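Local coordinates for protein ferritin (Mycoplasma penetrans, PDB 7DIE) that probably binds and oxidises iron at atypical ferroxidase centres and stores it in the ferric form inside a shell of 24 chains, at residues V50-D55 / L139-D144; S103-S108 / K133-D138. One frame throughout, in Å; residues are numbered along the deposited sequence. Where two conformers were deposited one is given.

Both contacts lie in the ferritin four-helix bundle, about 10 Å apart, centre to centre, and both use helix 122-150. Interaction 2 (103-108 with 133-138) joins that helix to helix 91-118 and is nested in the chain between the two segments of interaction 1 (50-55 with 139-144), which joins it to helix 43-70. They meet most directly at iron G: Asp-55 from interaction 1 and Asp-134 and Asp-138 from interaction 2 all bind it, and His-60 completes the set of protein ligands, which thus come from helices 43-70 and 122-150. Leu-139 also packs on Arg-106, linking the two contacts on the side of helix 91-118.

Interaction 1: V50-D55 / L139-D144; sequences VKMGSD and LEEISD. With FE (Fe (III) ion), chain N; FE (Fe (III) ion), chain G.
Both neighbours of the flat Glu-141 carboxylate come to its OE2 end: Lys-51 NZ lies 3.9 Å from Glu-141 OE2, slightly out of the plane, and Met-52 SD stands 4.2 Å from the same OE2, tilted further out of it on the opposite side. The Lys-51 to Glu-141 pair is a long salt bridge. Lys-51 reaches over with an extended chain, and Glu-141, bent at its second torsion (-105°), meets it with the two side chains crossing at about a right angle. Stronger polar partners lie on Lys-166 of the same chain, whose NZ pairs with Glu-141 OE1 and whose O takes a hydrogen bond from Lys-51 NZ.

Deeper in, the contact turns apolar. Met-52, folded back at both outer torsions, lays its CE against Ile-142 CD1 at 3.8 Å, and Tyr-30 of helix 10-39 touches both residues. This is packing between helices 43-70 and 122-150 of the ferritin four-helix bundle; the two segments run antiparallel (166°), their axes 11.9 Å apart.

Each segment also carries an iron ligand. Asp-55, modelled in two conformers, in the one described binds iron G through OD2 at 2.3 Å, while OD1 accepts a hydrogen bond of 2.6 Å from water 1, itself a ligand of that iron; His-60, Asp-134 and Asp-138 complete the protein ligands. Near the subunit junction, Asp-144 OD1 binds iron N at 1.9 Å alongside waters 2 and 3, and the same oxygen accepts a hydrogen bond from Lys-38 of the third subunit.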
loop_
_atom_site.group_PDB
_atom_site.type_symbol
_atom_site.label_atom_id
_atom_site.label_comp_id
_atom_site.label_asym_id
_atom_site.label_seq_id
_atom_site.Cartn_x
_atom_site.Cartn_y
_atom_site.Cartn_z
ATOM N N VAL A 50 37.282 -2.237 21.406
ATOM C CA VAL A 50 36.761 -3.338 20.597
ATOM C C VAL A 50 36.385 -2.832 19.210
ATOM O O VAL A 50 36.644 -3.493 18.195
ATOM C CB VAL A 50 35.564 -4.012 21.294
ATOM C CG1 VAL A 50 34.907 -4.997 20.336
ATOM C CG2 VAL A 50 36.027 -4.745 22.550
ATOM N N LYS A 51 35.764 -1.654 19.150
ATOM C CA LYS A 51 35.398 -1.079 17.859
ATOM C C LYS A 51 36.634 -0.799 17.017
ATOM O O LYS A 51 36.658 -1.106 15.819
ATOM C CB LYS A 51 34.593 0.197 18.068
ATOM C CG LYS A 51 34.213 0.918 16.762
ATOM C CD LYS A 51 33.646 2.306 17.042
ATOM C CE LYS A 51 33.597 3.160 15.770
ATOM N NZ LYS A 51 32.884 4.472 15.974
ATOM N N MET A 52 37.680 -0.240 17.631
ATOM C CA MET A 52 38.892 0.076 16.874
ATOM C C MET A 52 39.546 -1.193 16.339
ATOM O O MET A 52 39.957 -1.249 15.174
ATOM C CB MET A 52 39.885 0.855 17.749
ATOM C CG MET A 52 39.426 2.238 18.196
ATOM S SD MET A 52 39.044 3.357 16.845
ATOM C CE MET A 52 40.652 3.598 16.097
ATOM N N GLY A 53 39.666 -2.223 17.183
ATOM C CA GLY A 53 40.268 -3.465 16.725
ATOM C C GLY A 53 39.436 -4.150 15.656
ATOM O O GLY A 53 39.977 -4.696 14.689
ATOM N N SER A 54 38.108 -4.137 15.816
ATOM C CA SER A 54 37.254 -4.741 14.795
ATOM C C SER A 54 37.375 -3.993 13.475
ATOM O O SER A 54 37.364 -4.613 12.402
ATOM C CB SER A 54 35.799 -4.770 15.266
ATOM O OG SER A 54 35.704 -5.516 16.472
ATOM N N ASP A 55 37.488 -2.661 13.525
ATOM C CA ASP A 55 37.655 -1.891 12.296
ATOM C C ASP A 55 38.973 -2.227 11.605
ATOM O O ASP A 55 39.030 -2.340 10.371
ATOM C CB ASP A 55 37.585 -0.387 12.586
ATOM C CG ASP A 55 38.045 0.452 11.400
ATOM O OD1 ASP A 55 37.323 0.457 10.385
ATOM O OD2 ASP A 55 39.124 1.087 11.470
ATOM N N LEU A 139 43.850 7.900 13.814
ATOM C CA LEU A 139 44.671 8.607 14.791
ATOM C C LEU A 139 43.865 9.703 15.482
ATOM O O LEU A 139 43.996 9.911 16.693
ATOM C CB LEU A 139 45.924 9.175 14.121
ATOM C CG LEU A 139 46.931 9.850 15.069
ATOM C CD1 LEU A 139 47.365 8.896 16.184
ATOM C CD2 LEU A 139 48.154 10.360 14.298
ATOM N N GLU A 140 42.986 10.383 14.744
ATOM C CA GLU A 140 42.150 11.399 15.381
ATOM C C GLU A 140 41.259 10.795 16.458
ATOM O O GLU A 140 41.082 11.387 17.529
ATOM C CB GLU A 140 41.289 12.121 14.345
ATOM C CG GLU A 140 40.468 13.247 14.968
ATOM C CD GLU A 140 39.567 13.941 13.969
ATOM O OE1 GLU A 140 38.773 13.258 13.294
ATOM O OE2 GLU A 140 39.670 15.174 13.847
ATOM N N GLU A 141 40.663 9.635 16.177
ATOM C CA GLU A 141 39.779 8.987 17.144
ATOM C C GLU A 141 40.520 8.643 18.428
ATOM O O GLU A 141 40.033 8.900 19.532
ATOM C CB GLU A 141 39.183 7.715 16.532
ATOM C CG GLU A 141 38.047 7.969 15.559
ATOM C CD GLU A 141 36.697 7.617 16.176
ATOM O OE1 GLU A 141 36.060 8.504 16.786
ATOM O OE2 GLU A 141 36.285 6.441 16.071
ATOM N N ILE A 142 41.688 8.019 18.303
ATOM C CA ILE A 142 42.443 7.664 19.499
ATOM C C ILE A 142 42.958 8.918 20.190
ATOM O O ILE A 142 42.905 9.034 21.424
ATOM C CB ILE A 142 43.565 6.690 19.119
ATOM C CG1 ILE A 142 42.927 5.321 18.882
ATOM C CG2 ILE A 142 44.636 6.629 20.225
ATOM C CD1 ILE A 142 43.777 4.379 18.142
ATOM N N SER A 143 43.432 9.885 19.402
ATOM C CA SER A 143 43.875 11.175 19.933
ATOM C C SER A 143 42.775 11.881 20.722
ATOM O O SER A 143 43.041 12.470 21.782
ATOM C CB SER A 143 44.359 12.053 18.778
ATOM O OG SER A 143 44.968 13.236 19.254
ATOM N N ASP A 144 41.533 11.835 20.231
ATOM C CA ASP A 144 40.439 12.480 20.960
ATOM C C ASP A 144 40.239 11.835 22.331
ATOM O O ASP A 144 40.070 12.533 23.341
ATOM C CB ASP A 144 39.143 12.421 20.143
ATOM C CG ASP A 144 39.137 13.393 18.965
ATOM O OD1 ASP A 144 40.076 14.200 18.827
ATOM O OD2 ASP A 144 38.198 13.331 18.152
HETATM FE FE FE N . 40.379 16.018 19.152
HETATM FE FE FE G . 40.063 2.791 10.253
HETATM O O HOH W 1 38.216 2.303 8.827
HETATM O O HOH W 2 42.210 16.005 20.526
HETATM O O HOH W 3 38.982 16.793 20.159
#

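Interaction 2: S103-S108 / K133-D138; sequences SKVRES and KDSIED. With FE (Fe (III) ion), chain G; FE (Fe (III) ion), chain H.
Beside the packing of Ser-135 against Arg-106, the carboxylate of Asp-138 holds iron G with both oxygens: Asp-138 OD1 lies 2.5 Å from FE of iron G and, as modelled, 2.6 Å from FE of iron H, and with FE of iron G and FE of iron H 2.8 Å apart the bond to iron H is doubtful. Asp-138 OD2 binds iron G at 2.4 Å, completing the chelate. This is the iron centre within the ferritin four-helix bundle, its ligands drawn from helices 43-70 and 122-150.

Asp-134, one turn before Asp-138 on helix 122-150, adds OD2 to iron G at 2.1 Å. The two aspartates leave the helix differently: CG of Asp-134 is swung opposite its backbone nitrogen (chi1 -159°), that of Asp-138 opposite its carbonyl carbon (chi1 -72°), and both carboxylates thereby meet at one ion, with water 1 and helix 43-70 supplying its other ligands. Lys-56 NZ hydrogen-bonds to Asp-138 OD2, probably offsetting some of its negative charge.

The helix contact itself is plain van der Waals packing of a small residue against a neighbouring backbone. Ser-135 OG meets Arg-106 CA at 3.8 Å and Val-105 CG1 at 4.0 Å, while the CB atoms of Ser-135 and Arg-106 stand 4.2 Å apart. Val-109 also touches Ser-135, and Val-105 packs on His-19, Glu-23 and Ala-26 of helix 10-39. From CB onward the extended Arg-106 chain leads away from Ser-135 to the second subunit, where NE forms a salt bridge with Glu-123 OE2 and NH2 a hydrogen bond with Phe-6 O.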
loop_
_atom_site.group_PDB
_atom_site.type_symbol
_atom_site.label_atom_id
_atom_site.label_comp_id
_atom_site.label_asym_id
_atom_site.label_seq_id
_atom_site.Cartn_x
_atom_site.Cartn_y
_atom_site.Cartn_z
ATOM N N SER A 103 49.927 5.907 16.061
ATOM C CA SER A 103 50.901 6.754 15.397
ATOM C C SER A 103 51.875 5.915 14.575
ATOM O O SER A 103 52.262 6.319 13.466
ATOM C CB SER A 103 51.620 7.627 16.431
ATOM O OG SER A 103 52.614 8.406 15.787
ATOM N N LYS A 104 52.238 4.722 15.062
ATOM C CA LYS A 104 53.095 3.850 14.265
ATOM C C LYS A 104 52.371 3.280 13.052
ATOM O O LYS A 104 53.003 3.077 12.006
ATOM C CB LYS A 104 53.657 2.704 15.105
ATOM C CG LYS A 104 54.634 3.151 16.187
ATOM C CD LYS A 104 55.059 1.973 17.066
ATOM C CE LYS A 104 56.022 2.405 18.179
ATOM N NZ LYS A 104 57.263 3.076 17.672
ATOM N N VAL A 105 51.070 2.979 13.171
ATOM C CA VAL A 105 50.305 2.582 11.988
ATOM C C VAL A 105 50.408 3.659 10.920
ATOM O O VAL A 105 50.668 3.376 9.746
ATOM C CB VAL A 105 48.826 2.320 12.345
ATOM C CG1 VAL A 105 48.037 2.021 11.067
ATOM C CG2 VAL A 105 48.683 1.200 13.325
ATOM N N ARG A 106 50.173 4.912 11.315
ATOM C CA ARG A 106 50.209 6.024 10.373
ATOM C C ARG A 106 51.592 6.159 9.732
ATOM O O ARG A 106 51.710 6.410 8.524
ATOM C CB ARG A 106 49.803 7.304 11.106
ATOM C CG ARG A 106 49.913 8.587 10.278
ATOM C CD ARG A 106 49.334 9.749 11.078
ATOM N NE ARG A 106 49.437 11.039 10.393
ATOM C CZ ARG A 106 50.238 12.026 10.779
ATOM N NH1 ARG A 106 51.021 11.862 11.844
ATOM N NH2 ARG A 106 50.260 13.171 10.102
ATOM N N GLU A 107 52.657 5.968 10.513
ATOM C CA GLU A 107 53.994 6.061 9.910
ATOM C C GLU A 107 54.250 4.911 8.944
ATOM O O GLU A 107 54.890 5.101 7.900
ATOM C CB GLU A 107 55.066 6.116 10.997
ATOM C CG GLU A 107 55.133 7.495 11.663
ATOM C CD GLU A 107 55.081 8.667 10.657
ATOM O OE1 GLU A 107 54.076 9.451 10.669
ATOM O OE2 GLU A 107 56.058 8.799 9.872
ATOM N N SER A 108 53.762 3.711 9.275
ATOM C CA SER A 108 53.834 2.585 8.346
ATOM C C SER A 108 53.118 2.890 7.029
ATOM O O SER A 108 53.670 2.663 5.944
ATOM C CB SER A 108 53.253 1.331 9.006
ATOM O OG SER A 108 53.525 0.202 8.212
ATOM N N LYS A 133 44.233 8.335 3.817
ATOM C CA LYS A 133 43.097 9.091 4.337
ATOM C C LYS A 133 42.618 8.525 5.667
ATOM O O LYS A 133 42.406 9.271 6.632
ATOM C CB LYS A 133 41.962 9.102 3.306
ATOM C CG LYS A 133 40.786 10.021 3.663
ATOM C CD LYS A 133 39.774 10.073 2.517
ATOM C CE LYS A 133 38.601 10.996 2.832
ATOM N NZ LYS A 133 39.051 12.397 3.101
ATOM N N ASP A 134 42.448 7.204 5.748
ATOM C CA ASP A 134 41.828 6.636 6.940
ATOM C C ASP A 134 42.762 6.629 8.140
ATOM O O ASP A 134 42.281 6.669 9.276
ATOM C CB ASP A 134 41.336 5.217 6.686
ATOM C CG ASP A 134 40.272 4.801 7.698
ATOM O OD1 ASP A 134 39.183 5.377 7.668
ATOM O OD2 ASP A 134 40.541 3.937 8.535
ATOM N N SER A 135 44.085 6.560 7.933
ATOM C CA SER A 135 44.975 6.645 9.091
ATOM C C SER A 135 44.794 7.954 9.837
ATOM O O SER A 135 44.947 7.984 11.058
ATOM C CB SER A 135 46.453 6.470 8.709
ATOM O OG SER A 135 46.849 5.114 8.860
ATOM N N ILE A 136 44.491 9.039 9.125
ATOM C CA ILE A 136 44.187 10.301 9.797
ATOM C C ILE A 136 42.971 10.134 10.705
ATOM O O ILE A 136 42.970 10.564 11.867
ATOM C CB ILE A 136 43.949 11.421 8.771
ATOM C CG1 ILE A 136 45.190 11.700 7.909
ATOM C CG2 ILE A 136 43.487 12.684 9.486
ATOM C CD1 ILE A 136 44.866 12.644 6.740
ATOM N N GLU A 137 41.912 9.511 10.184
ATOM C CA GLU A 137 40.697 9.310 10.979
ATOM C C GLU A 137 40.979 8.477 12.226
ATOM O O GLU A 137 40.527 8.813 13.329
ATOM C CB GLU A 137 39.618 8.622 10.145
ATOM C CG GLU A 137 39.364 9.251 8.806
ATOM C CD GLU A 137 38.551 10.506 8.921
ATOM O OE1 GLU A 137 37.853 10.661 9.950
ATOM O OE2 GLU A 137 38.611 11.328 7.981
ATOM N N ASP A 138 41.700 7.367 12.067
ATOM C CA ASP A 138 41.944 6.493 13.212
ATOM C C ASP A 138 42.817 7.180 14.251
ATOM O O ASP A 138 42.580 7.040 15.457
ATOM C CB ASP A 138 42.594 5.177 12.771
ATOM C CG ASP A 138 41.635 4.266 12.036
ATOM O OD1 ASP A 138 40.451 4.640 11.900
ATOM O OD2 ASP A 138 42.066 3.195 11.564
HETATM FE FE FE G . 40.063 2.791 10.253
HETATM FE FE FE H . 37.955 4.221 11.500
HETATM O O HOH W 1 38.216 2.303 8.827
#